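PDB 2Q35: CurF from Lyngbya majuscula, which probably decarboxylates a carrier-protein-bound glutaconyl-type intermediate during polyketide chain beta-branching, as the crotonase-fold ECH2 domain of a curacin-pathway enzyme. Local coordinates for residues Met18-Glu21 / Ser22-Asn25; Ile31-Gly34 / Leu35-Cys38; Val116-Glu120 / Ser121-Thr125. The protein carries 1 engineered substitution. All coordinates share one frame; numbering follows the deposited sequence.

Interaction 1. Residues Met18-Glu21 / Ser22-Asn25; sequences MKDE and SSRN
The Asn25 amide and the Asp20 carboxylate are the two flat groups that hold this loop in shape, one joining Met18 to Asp20 and the other gathering two serines. At one end of the amide, Asn25 ND2 donates to Met18 O over 2.8 Å, with that oxygen tilted a little from the amide plane; ND2 has a second acceptor in Phe60 O. At the other end, Asp20 N reaches Asn25 OD1 at 2.8 Å, with the donor almost in line with the carbonyl bond (C=O...N 176°). Both ends are therefore spoken for, which would probably keep the buried amide from flipping. The Met18 side chain lies against it, CB standing 3.5 Å from Asn25 ND2.

The carboxylate is used unevenly. Ser22 OG donates to Asp20 OD1 (2.7 Å) on its syn side, moderately out of plane, whereas Ser23 OG comes to Asp20 OD2 (2.7 Å) from above, 65° out of the plane. Ser28 OG also bonds to Asp20 OD2. The group is placed there by setting CG opposite the Asp20 backbone N (chi1 -174°), and three hydroxyls around it would help to stabilise a negative charge.

Behind the side chains, Asp20 O accepts Ser23 N at 3.1 Å and Asn25 N at 3.0 Å from opposite faces of its carbonyl plane, the latter almost straight. With the weak bond from Arg24 N to Glu21 O and the positive phi of Arg24, the six-to-one bond of Asn25 N fits a Schellman hydrogen-bond pattern, though without a regular helix before it. It turns the chain between strand 13-18 and helix 29-44 of the crotonase fold, and sets Asn25 beside Ser61 and Ser62, in a region that, by analogy with other crotonases, probably lies close to the oxyanion hole.

Interaction 2. Residues Ile31-Gly34 / Leu35-Cys38; sequences IVEG and LRHC
Leu35, Gly34 and Glu33 meet their partners within one alpha-helix, 29-44, the helical link of a beta-alpha-beta unit between strands 13-18 and 50-54 of the crotonase fold. Four i-to-i+4 backbone bonds give the evidence for regular helix, among them Leu35 N to Ile31 O at 2.8 Å and Cys38 N to Gly34 O at 2.9 Å.

Leu35 occupies the buried side. Its CD1 packs 3.8 Å from Ile31 CG2, one turn earlier, the two side chains lying alongside each other and pointing the same way. Leu35 CG also comes to 3.3 Å from Ile31 O, close to the backbone of the preceding turn. Met18 of strand 13-18 touches both Ile31 and Leu35, which makes this the face of the helix turned to the sheet; Cys38 continues it, against Val4, Leu6 and Ile16.

Gly34 contributes backbone alone, its carbonyl serving the next turn. Glu33, on the solvent side, starts with CG opposite its backbone N and then folds at chi2 (65°), which swings the carboxylate alongside Arg36. The guanidinium grips side-on, with one nitrogen for each oxygen. Both oxygens lie in the guanidinium plane, yet the two planes are 46° apart, and the donors come from above the carboxylate: Arg36 NE stands 3.2 Å from Glu33 OE1, and Arg36 NH2 closes the salt bridge at 2.7 Å from Glu33 OE2.

Interaction 3. Residues Val116-Glu120 / Ser121-Thr125; sequences VFSQE and SVYAT
Tyr123 reaches back across the turn to Phe117 and Ser118, and its side chain can be followed atom by atom. From CB, the first torsion sets CG opposite the carbonyl carbon (chi1 -57°), which carries the ring back over the preceding strand. CG lies 3.9 Å from Phe117 CD1, and the other five ring carbons are at much the same distance from that atom, because CD1 sits over the ring centre, 3.6 Å above the plane. Phe117 thus presents its edge to the Tyr123 face: the planes stand 72° apart and the centroids 4.9 Å, a T-shaped pair. Farther out, CE2 has Ser118 O at the ring edge, 3.6 Å away. At the tip, Tyr123 OH comes within 3.4 Å of Ser118 CB and hydrogen-bonds to Met97 O, so the buried hydroxyl is satisfied and the ring is fixed at both its face and its end.

The turn that makes this approach possible is held by Ser118 and Ser121. Their OG atoms are hydrogen-bonded at 3.0 Å, and a weak backbone bond of 3.5 Å runs from Ser121 N to Ser118 O. Ser118 OG also accepts Glu120 N, which defines an ST turn; the Glu120 carboxylate reaches onward to Arg178 N.

Phe117 and Ser118 end strand 114-118, which lies between strands 93-97 and 175-176 in the larger sheet, whereas Tyr123 belongs to strand 122-124, flanked by 100-102 and 161-162 in the small one. The ring pair and the serine turn therefore join the end of strand 114-118 in the larger sheet to strand 122-124 in the smaller one, with Arg178 at the start of helix 178-192 packed against Ser118 and Ser121.

Interactions 1 and 2 are consecutive along the chain and touch directly: Asp20 CB packs 3.5 Å from Ile31 CG1, and Met18 CG lies 4.1 Å from Leu35 CD2. The turn of 18-25 is thus seated on the first part of helix 29-44. Interaction 3 is separate, its centre about 17 Å from that of interaction 1 and about 23 Å from that of interaction 2, with which it lies on opposite sides of the chain's centre. Its nearest atoms come no closer than about 10 Å to interaction 1. Residues 18-25 are also bonded to Ser61 and Ser62, a segment that, as in related crotonases, probably leads toward the oxyanion hole; interaction 3 joins the two sheets.

Interaction 1. Residues Met18-Glu21 / Ser22-Asn25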
ATOM      1  N   MET A  18     -17.130 -24.387   7.392  1.00 14.88           N
ATOM      2  CA  MET A  18     -16.443 -25.581   6.878  1.00 14.33           C
ATOM      3  C   MET A  18     -16.028 -26.477   8.023  1.00 15.36           C
ATOM      4  O   MET A  18     -15.319 -26.038   8.932  1.00 14.63           O
ATOM      5  CB  MET A  18     -15.180 -25.198   6.075  1.00 14.84           C
ATOM      6  CG  MET A  18     -15.464 -24.397   4.805  1.00 14.01           C
ATOM      7  SD  MET A  18     -13.978 -23.756   4.012  1.00 15.90           S
ATOM      8  CE  MET A  18     -13.389 -22.562   5.210  1.00 15.00           C
ATOM      9  N   LYS A  19     -16.445 -27.745   7.964  1.00 15.36           N
ATOM     10  CA  LYS A  19     -16.105 -28.699   9.014  1.00 17.63           C
ATOM     11  C   LYS A  19     -15.890 -30.085   8.414  1.00 16.96           C
ATOM     12  O   LYS A  19     -16.664 -31.011   8.633  1.00 18.30           O
ATOM     13  CB  LYS A  19     -17.168 -28.685  10.125  1.00 17.20           C
ATOM     14  CG  LYS A  19     -16.796 -29.518  11.363  1.00 19.09           C
ATOM     15  CD  LYS A  19     -17.895 -29.472  12.407  1.00 19.41           C
ATOM     16  CE  LYS A  19     -17.486 -30.257  13.643  1.00 28.00           C
ATOM     17  NZ  LYS A  19     -18.512 -30.174  14.713  1.00 37.21           N
ATOM     18  N   ASP A  20     -14.830 -30.209   7.622  1.00 17.36           N
ATOM     19  CA  ASP A  20     -14.376 -31.519   7.184  1.00 18.25           C
ATOM     20  C   ASP A  20     -13.227 -31.900   8.091  1.00 19.26           C
ATOM     21  O   ASP A  20     -12.051 -31.717   7.759  1.00 19.46           O
ATOM     22  CB  ASP A  20     -13.931 -31.509   5.720  1.00 17.83           C
ATOM     23  CG  ASP A  20     -13.583 -32.899   5.198  1.00 21.15           C
ATOM     24  OD1 ASP A  20     -13.890 -33.897   5.879  1.00 24.59           O
ATOM     25  OD2 ASP A  20     -12.995 -32.996   4.106  1.00 22.20           O
ATOM     26  N   GLU A  21     -13.576 -32.445   9.252  1.00 21.51           N
ATOM     27  CA  GLU A  21     -12.579 -32.838  10.226  1.00 22.42           C
ATOM     28  C   GLU A  21     -11.585 -33.854   9.661  1.00 22.78           C
ATOM     29  O   GLU A  21     -10.409 -33.786   9.980  1.00 22.30           O
ATOM     30  CB  GLU A  21     -13.245 -33.389  11.493  1.00 21.95           C
ATOM     31  CG  GLU A  21     -14.248 -32.428  12.099  1.00 26.57           C
ATOM     32  CD  GLU A  21     -14.713 -32.869  13.462  1.00 33.55           C
ATOM     33  OE1 GLU A  21     -15.814 -33.448  13.541  1.00 38.38           O
ATOM     34  OE2 GLU A  21     -13.970 -32.646  14.445  1.00 34.26           O
ATOM     35  N   SER A  22     -12.046 -34.763   8.803  1.00 23.11           N
ATOM     36  CA  SER A  22     -11.154 -35.785   8.237  1.00 23.94           C
ATOM     37  C   SER A  22      -9.994 -35.216   7.398  1.00 23.64           C
ATOM     38  O   SER A  22      -8.926 -35.819   7.329  1.00 23.85           O
ATOM     39  CB  SER A  22     -11.946 -36.851   7.461  1.00 24.54           C
ATOM     40  OG  SER A  22     -12.962 -36.269   6.650  1.00 28.93           O
ATOM     41  N   SER A  23     -10.179 -34.042   6.795  1.00 20.55           N
ATOM     42  CA  SER A  23      -9.126 -33.444   5.982  1.00 20.91           C
ATOM     43  C   SER A  23      -8.589 -32.151   6.595  1.00 19.61           C
ATOM     44  O   SER A  23      -7.751 -31.472   5.985  1.00 18.92           O
ATOM     45  CB  SER A  23      -9.655 -33.125   4.580  1.00 20.30           C
ATOM     46  OG  SER A  23     -10.517 -31.996   4.618  1.00 20.31           O
ATOM     47  N   ARG A  24      -9.094 -31.820   7.785  1.00 18.70           N
ATOM     48  CA  ARG A  24      -8.780 -30.557   8.460  1.00 20.29           C
ATOM     49  C   ARG A  24      -9.094 -29.391   7.532  1.00 18.20           C
ATOM     50  O   ARG A  24      -8.244 -28.523   7.288  1.00 17.59           O
ATOM     51  CB  ARG A  24      -7.312 -30.515   8.866  1.00 19.38           C
ATOM     52  CG  ARG A  24      -6.955 -31.528   9.947  1.00 23.39           C
ATOM     53  CD  ARG A  24      -5.525 -32.017   9.815  1.00 26.57           C
ATOM     54  NE  ARG A  24      -5.223 -32.623   8.509  1.00 40.23           N
ATOM     55  CZ  ARG A  24      -5.808 -33.705   7.981  1.00 41.91           C
ATOM     56  NH1 ARG A  24      -6.781 -34.355   8.613  1.00 44.56           N
ATOM     57  NH2 ARG A  24      -5.423 -34.137   6.786  1.00 43.16           N
ATOM     58  N   ASN A  25     -10.303 -29.402   6.970  1.00 18.93           N
ATOM     59  CA  ASN A  25     -10.728 -28.386   6.023  1.00 18.15           C
ATOM     60  C   ASN A  25      -9.786 -28.204   4.831  1.00 17.83           C
ATOM     61  O   ASN A  25      -9.509 -27.079   4.394  1.00 15.83           O
ATOM     62  CB  ASN A  25     -11.007 -27.049   6.721  1.00 18.37           C
ATOM     63  CG  ASN A  25     -12.287 -27.071   7.542  1.00 20.58           C
ATOM     64  OD1 ASN A  25     -13.019 -28.063   7.559  1.00 23.72           O
ATOM     65  ND2 ASN A  25     -12.570 -25.962   8.223  1.00 16.32           N
TER

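Interaction 2. Residues Ile31-Gly34 / Leu35-Cys38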
ATOM      1  N   ILE A  31     -15.537 -30.746   0.635  1.00 15.73           N
ATOM      2  CA  ILE A  31     -15.436 -29.302   0.922  1.00 15.75           C
ATOM      3  C   ILE A  31     -15.758 -28.483  -0.326  1.00 16.90           C
ATOM      4  O   ILE A  31     -16.499 -27.489  -0.270  1.00 17.48           O
ATOM      5  CB  ILE A  31     -14.042 -28.916   1.499  1.00 16.32           C
ATOM      6  CG1 ILE A  31     -13.934 -29.308   2.978  1.00 16.84           C
ATOM      7  CG2 ILE A  31     -13.731 -27.416   1.259  1.00 16.13           C
ATOM      8  CD1 ILE A  31     -14.704 -28.409   3.957  1.00 19.51           C
ATOM      9  N   VAL A  32     -15.201 -28.889  -1.465  1.00 17.25           N
ATOM     10  CA  VAL A  32     -15.408 -28.153  -2.710  1.00 17.68           C
ATOM     11  C   VAL A  32     -16.898 -28.170  -3.054  1.00 16.32           C
ATOM     12  O   VAL A  32     -17.501 -27.115  -3.321  1.00 16.81           O
ATOM     13  CB  VAL A  32     -14.531 -28.752  -3.844  1.00 19.06           C
ATOM     14  CG1 VAL A  32     -14.900 -28.162  -5.198  1.00 22.16           C
ATOM     15  CG2 VAL A  32     -13.054 -28.514  -3.529  1.00 19.97           C
ATOM     16  N   GLU A  33     -17.508 -29.351  -2.982  1.00 15.93           N
ATOM     17  CA  GLU A  33     -18.923 -29.491  -3.331  1.00 15.91           C
ATOM     18  C   GLU A  33     -19.819 -28.767  -2.326  1.00 15.00           C
ATOM     19  O   GLU A  33     -20.816 -28.153  -2.701  1.00 15.57           O
ATOM     20  CB  GLU A  33     -19.318 -30.962  -3.449  1.00 16.05           C
ATOM     21  CG  GLU A  33     -20.816 -31.194  -3.693  1.00 16.71           C
ATOM     22  CD  GLU A  33     -21.355 -30.660  -5.041  1.00 29.41           C
ATOM     23  OE1 GLU A  33     -20.574 -30.239  -5.931  1.00 27.77           O
ATOM     24  OE2 GLU A  33     -22.594 -30.686  -5.204  1.00 33.02           O
ATOM     25  N   GLY A  34     -19.453 -28.806  -1.050  1.00 14.56           N
ATOM     26  CA  GLY A  34     -20.279 -28.157  -0.046  1.00 14.91           C
ATOM     27  C   GLY A  34     -20.178 -26.635  -0.118  1.00 13.87           C
ATOM     28  O   GLY A  34     -21.163 -25.922   0.112  1.00 15.29           O
ATOM     29  N   LEU A  35     -18.991 -26.126  -0.443  1.00 14.30           N
ATOM     30  CA  LEU A  35     -18.860 -24.689  -0.714  1.00 13.79           C
ATOM     31  C   LEU A  35     -19.691 -24.270  -1.935  1.00 14.20           C
ATOM     32  O   LEU A  35     -20.409 -23.261  -1.864  1.00 14.69           O
ATOM     33  CB  LEU A  35     -17.386 -24.290  -0.898  1.00 15.13           C
ATOM     34  CG  LEU A  35     -16.528 -24.237   0.351  1.00 16.20           C
ATOM     35  CD1 LEU A  35     -15.075 -24.088  -0.087  1.00 17.01           C
ATOM     36  CD2 LEU A  35     -16.972 -23.044   1.288  1.00 15.08           C
ATOM     37  N   ARG A  36     -19.620 -25.048  -3.023  1.00 14.69           N
ATOM     38  CA  ARG A  36     -20.446 -24.750  -4.190  1.00 15.28           C
ATOM     39  C   ARG A  36     -21.937 -24.698  -3.808  1.00 14.92           C
ATOM     40  O   ARG A  36     -22.639 -23.728  -4.116  1.00 16.09           O
ATOM     41  CB  ARG A  36     -20.191 -25.744  -5.334  1.00 15.03           C
ATOM     42  CG  ARG A  36     -20.934 -25.333  -6.603  1.00 19.57           C
ATOM     43  CD  ARG A  36     -21.394 -26.516  -7.506  1.00 26.07           C
ATOM     44  NE  ARG A  36     -22.154 -27.533  -6.766  1.00 23.26           N
ATOM     45  CZ  ARG A  36     -23.423 -27.415  -6.366  1.00 25.29           C
ATOM     46  NH1 ARG A  36     -24.148 -26.317  -6.624  1.00 19.58           N
ATOM     47  NH2 ARG A  36     -23.965 -28.412  -5.680  1.00 23.79           N
ATOM     48  N   HIS A  37     -22.395 -25.728  -3.105  1.00 13.74           N
ATOM     49  CA  HIS A  37     -23.780 -25.782  -2.687  1.00 13.91           C
ATOM     50  C   HIS A  37     -24.181 -24.610  -1.810  1.00 13.90           C
ATOM     51  O   HIS A  37     -25.185 -23.946  -2.043  1.00 13.93           O
ATOM     52  CB  HIS A  37     -24.092 -27.090  -1.967  1.00 14.14           C
ATOM     53  CG  HIS A  37     -25.499 -27.152  -1.472  1.00 12.33           C
ATOM     54  ND1 HIS A  37     -26.591 -27.265  -2.316  1.00 15.77           N
ATOM     55  CD2 HIS A  37     -26.002 -27.039  -0.221  1.00 15.37           C
ATOM     56  CE1 HIS A  37     -27.699 -27.265  -1.596  1.00 16.23           C
ATOM     57  NE2 HIS A  37     -27.371 -27.126  -0.323  1.00 15.50           N
ATOM     58  N   CYS A  38     -23.402 -24.339  -0.778  1.00 14.17           N
ATOM     59  CA  CYS A  38     -23.823 -23.266   0.119  1.00 14.98           C
ATOM     60  C   CYS A  38     -23.813 -21.897  -0.555  1.00 14.61           C
ATOM     61  O   CYS A  38     -24.710 -21.098  -0.314  1.00 15.46           O
ATOM     62  CB  CYS A  38     -22.986 -23.240   1.378  1.00 14.80           C
ATOM     63  SG  CYS A  38     -23.345 -24.651   2.476  1.00 17.39           S
TER

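Interaction 3. Residues Val116-Glu120 / Ser121-Thr125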
ATOM      1  N   VAL A 116     -10.364 -11.701   8.900  1.00 13.07           N
ATOM      2  CA  VAL A 116     -10.001 -11.617  10.343  1.00 12.70           C
ATOM      3  C   VAL A 116      -9.106 -12.819  10.650  1.00 13.89           C
ATOM      4  O   VAL A 116      -9.421 -13.966  10.277  1.00 13.69           O
ATOM      5  CB  VAL A 116     -11.231 -11.660  11.270  1.00 12.05           C
ATOM      6  CG1 VAL A 116     -10.794 -11.380  12.735  1.00 15.53           C
ATOM      7  CG2 VAL A 116     -12.287 -10.641  10.841  1.00 15.65           C
ATOM      8  N   PHE A 117      -7.987 -12.568  11.356  1.00 13.71           N
ATOM      9  CA  PHE A 117      -6.990 -13.607  11.628  1.00 12.19           C
ATOM     10  C   PHE A 117      -7.015 -13.880  13.131  1.00 12.41           C
ATOM     11  O   PHE A 117      -7.397 -12.980  13.892  1.00 13.89           O
ATOM     12  CB  PHE A 117      -5.568 -13.106  11.339  1.00 11.98           C
ATOM     13  CG  PHE A 117      -5.232 -12.982   9.873  1.00 13.83           C
ATOM     14  CD1 PHE A 117      -4.343 -13.869   9.290  1.00 15.46           C
ATOM     15  CD2 PHE A 117      -5.737 -11.932   9.133  1.00 17.65           C
ATOM     16  CE1 PHE A 117      -4.003 -13.749   7.905  1.00 17.21           C
ATOM     17  CE2 PHE A 117      -5.416 -11.806   7.775  1.00 17.10           C
ATOM     18  CZ  PHE A 117      -4.544 -12.718   7.177  1.00 18.76           C
ATOM     19  N   SER A 118      -6.633 -15.102  13.504  1.00 12.05           N
ATOM     20  CA  SER A 118      -6.452 -15.514  14.925  1.00 12.20           C
ATOM     21  C   SER A 118      -5.008 -15.265  15.350  1.00 13.36           C
ATOM     22  O   SER A 118      -4.057 -15.653  14.664  1.00 14.25           O
ATOM     23  CB  SER A 118      -6.785 -17.006  15.056  1.00 13.29           C
ATOM     24  OG  SER A 118      -6.171 -17.590  16.214  1.00 18.55           O
ATOM     25  N   GLN A 119      -4.833 -14.710  16.553  1.00 13.27           N
ATOM     26  CA  GLN A 119      -3.515 -14.450  17.094  1.00 15.56           C
ATOM     27  C   GLN A 119      -2.679 -15.708  17.246  1.00 14.20           C
ATOM     28  O   GLN A 119      -1.476 -15.676  17.028  1.00 15.75           O
ATOM     29  CB  GLN A 119      -3.636 -13.809  18.479  1.00 15.00           C
ATOM     30  CG  GLN A 119      -4.101 -12.380  18.500  1.00 16.64           C
ATOM     31  CD  GLN A 119      -4.444 -11.887  19.930  1.00 21.76           C
ATOM     32  OE1 GLN A 119      -4.843 -10.729  20.122  1.00 36.22           O
ATOM     33  NE2 GLN A 119      -4.305 -12.766  20.918  1.00 27.39           N
ATOM     34  N   GLU A 120      -3.329 -16.806  17.618  1.00 13.90           N
ATOM     35  CA  GLU A 120      -2.640 -18.043  18.009  1.00 16.49           C
ATOM     36  C   GLU A 120      -2.383 -18.997  16.848  1.00 16.26           C
ATOM     37  O   GLU A 120      -1.548 -19.903  16.952  1.00 17.09           O
ATOM     38  CB  GLU A 120      -3.451 -18.784  19.083  1.00 16.93           C
ATOM     39  CG  GLU A 120      -3.609 -18.045  20.417  1.00 22.13           C
ATOM     40  CD  GLU A 120      -4.752 -17.031  20.424  1.00 27.18           C
ATOM     41  OE1 GLU A 120      -5.460 -16.895  19.395  1.00 19.27           O
ATOM     42  OE2 GLU A 120      -4.933 -16.363  21.475  1.00 29.68           O
ATOM     43  N   SER A 121      -3.103 -18.797  15.750  1.00 14.98           N
ATOM     44  CA  SER A 121      -3.053 -19.737  14.627  1.00 16.12           C
ATOM     45  C   SER A 121      -1.922 -19.394  13.690  1.00 15.39           C
ATOM     46  O   SER A 121      -1.335 -18.311  13.776  1.00 15.16           O
ATOM     47  CB  SER A 121      -4.396 -19.743  13.911  1.00 17.12           C
ATOM     48  OG  SER A 121      -5.412 -20.127  14.827  1.00 16.37           O
ATOM     49  N   VAL A 122      -1.640 -20.318  12.773  1.00 15.19           N
ATOM     50  CA  VAL A 122      -0.526 -20.220  11.871  1.00 15.68           C
ATOM     51  C   VAL A 122      -1.051 -20.020  10.444  1.00 14.27           C
ATOM     52  O   VAL A 122      -2.071 -20.596  10.090  1.00 14.94           O
ATOM     53  CB  VAL A 122       0.382 -21.492  12.066  1.00 18.24           C
ATOM     54  CG1 VAL A 122       0.944 -22.028  10.814  1.00 23.40           C
ATOM     55  CG2 VAL A 122       1.451 -21.174  13.133  1.00 18.18           C
ATOM     56  N   TYR A 123      -0.346 -19.188   9.683  1.00 13.98           N
ATOM     57  CA  TYR A 123      -0.724 -18.834   8.287  1.00 13.10           C
ATOM     58  C   TYR A 123       0.499 -18.951   7.384  1.00 14.11           C
ATOM     59  O   TYR A 123       1.588 -18.514   7.735  1.00 13.98           O
ATOM     60  CB  TYR A 123      -1.310 -17.403   8.256  1.00 14.07           C
ATOM     61  CG  TYR A 123      -2.500 -17.302   9.183  1.00 14.28           C
ATOM     62  CD1 TYR A 123      -3.757 -17.732   8.784  1.00 15.19           C
ATOM     63  CD2 TYR A 123      -2.329 -16.895  10.516  1.00 15.96           C
ATOM     64  CE1 TYR A 123      -4.848 -17.704   9.646  1.00 12.83           C
ATOM     65  CE2 TYR A 123      -3.400 -16.871  11.381  1.00 14.72           C
ATOM     66  CZ  TYR A 123      -4.644 -17.283  10.958  1.00 13.23           C
ATOM     67  OH  TYR A 123      -5.725 -17.288  11.802  1.00 13.78           O
ATOM     68  N   ALA A 124       0.331 -19.516   6.180  1.00 13.39           N
ATOM     69  CA  ALA A 124       1.499 -19.700   5.316  1.00 13.69           C
ATOM     70  C   ALA A 124       1.057 -19.749   3.853  1.00 14.30           C
ATOM     71  O   ALA A 124       0.007 -20.309   3.564  1.00 16.47           O
ATOM     72  CB  ALA A 124       2.222 -20.991   5.634  1.00 14.13           C
ATOM     73  N   THR A 125       1.870 -19.167   2.968  1.00 15.56           N
ATOM     74  CA  THR A 125       1.795 -19.465   1.526  1.00 16.53           C
ATOM     75  C   THR A 125       2.972 -20.423   1.380  1.00 17.75           C
ATOM     76  O   THR A 125       4.118 -19.988   1.192  1.00 18.21           O
ATOM     77  CB  THR A 125       2.027 -18.214   0.642  1.00 16.51           C
ATOM     78  OG1 THR A 125       3.175 -17.486   1.092  1.00 23.90           O
ATOM     79  CG2 THR A 125       0.826 -17.262   0.643  1.00 18.17           C
TER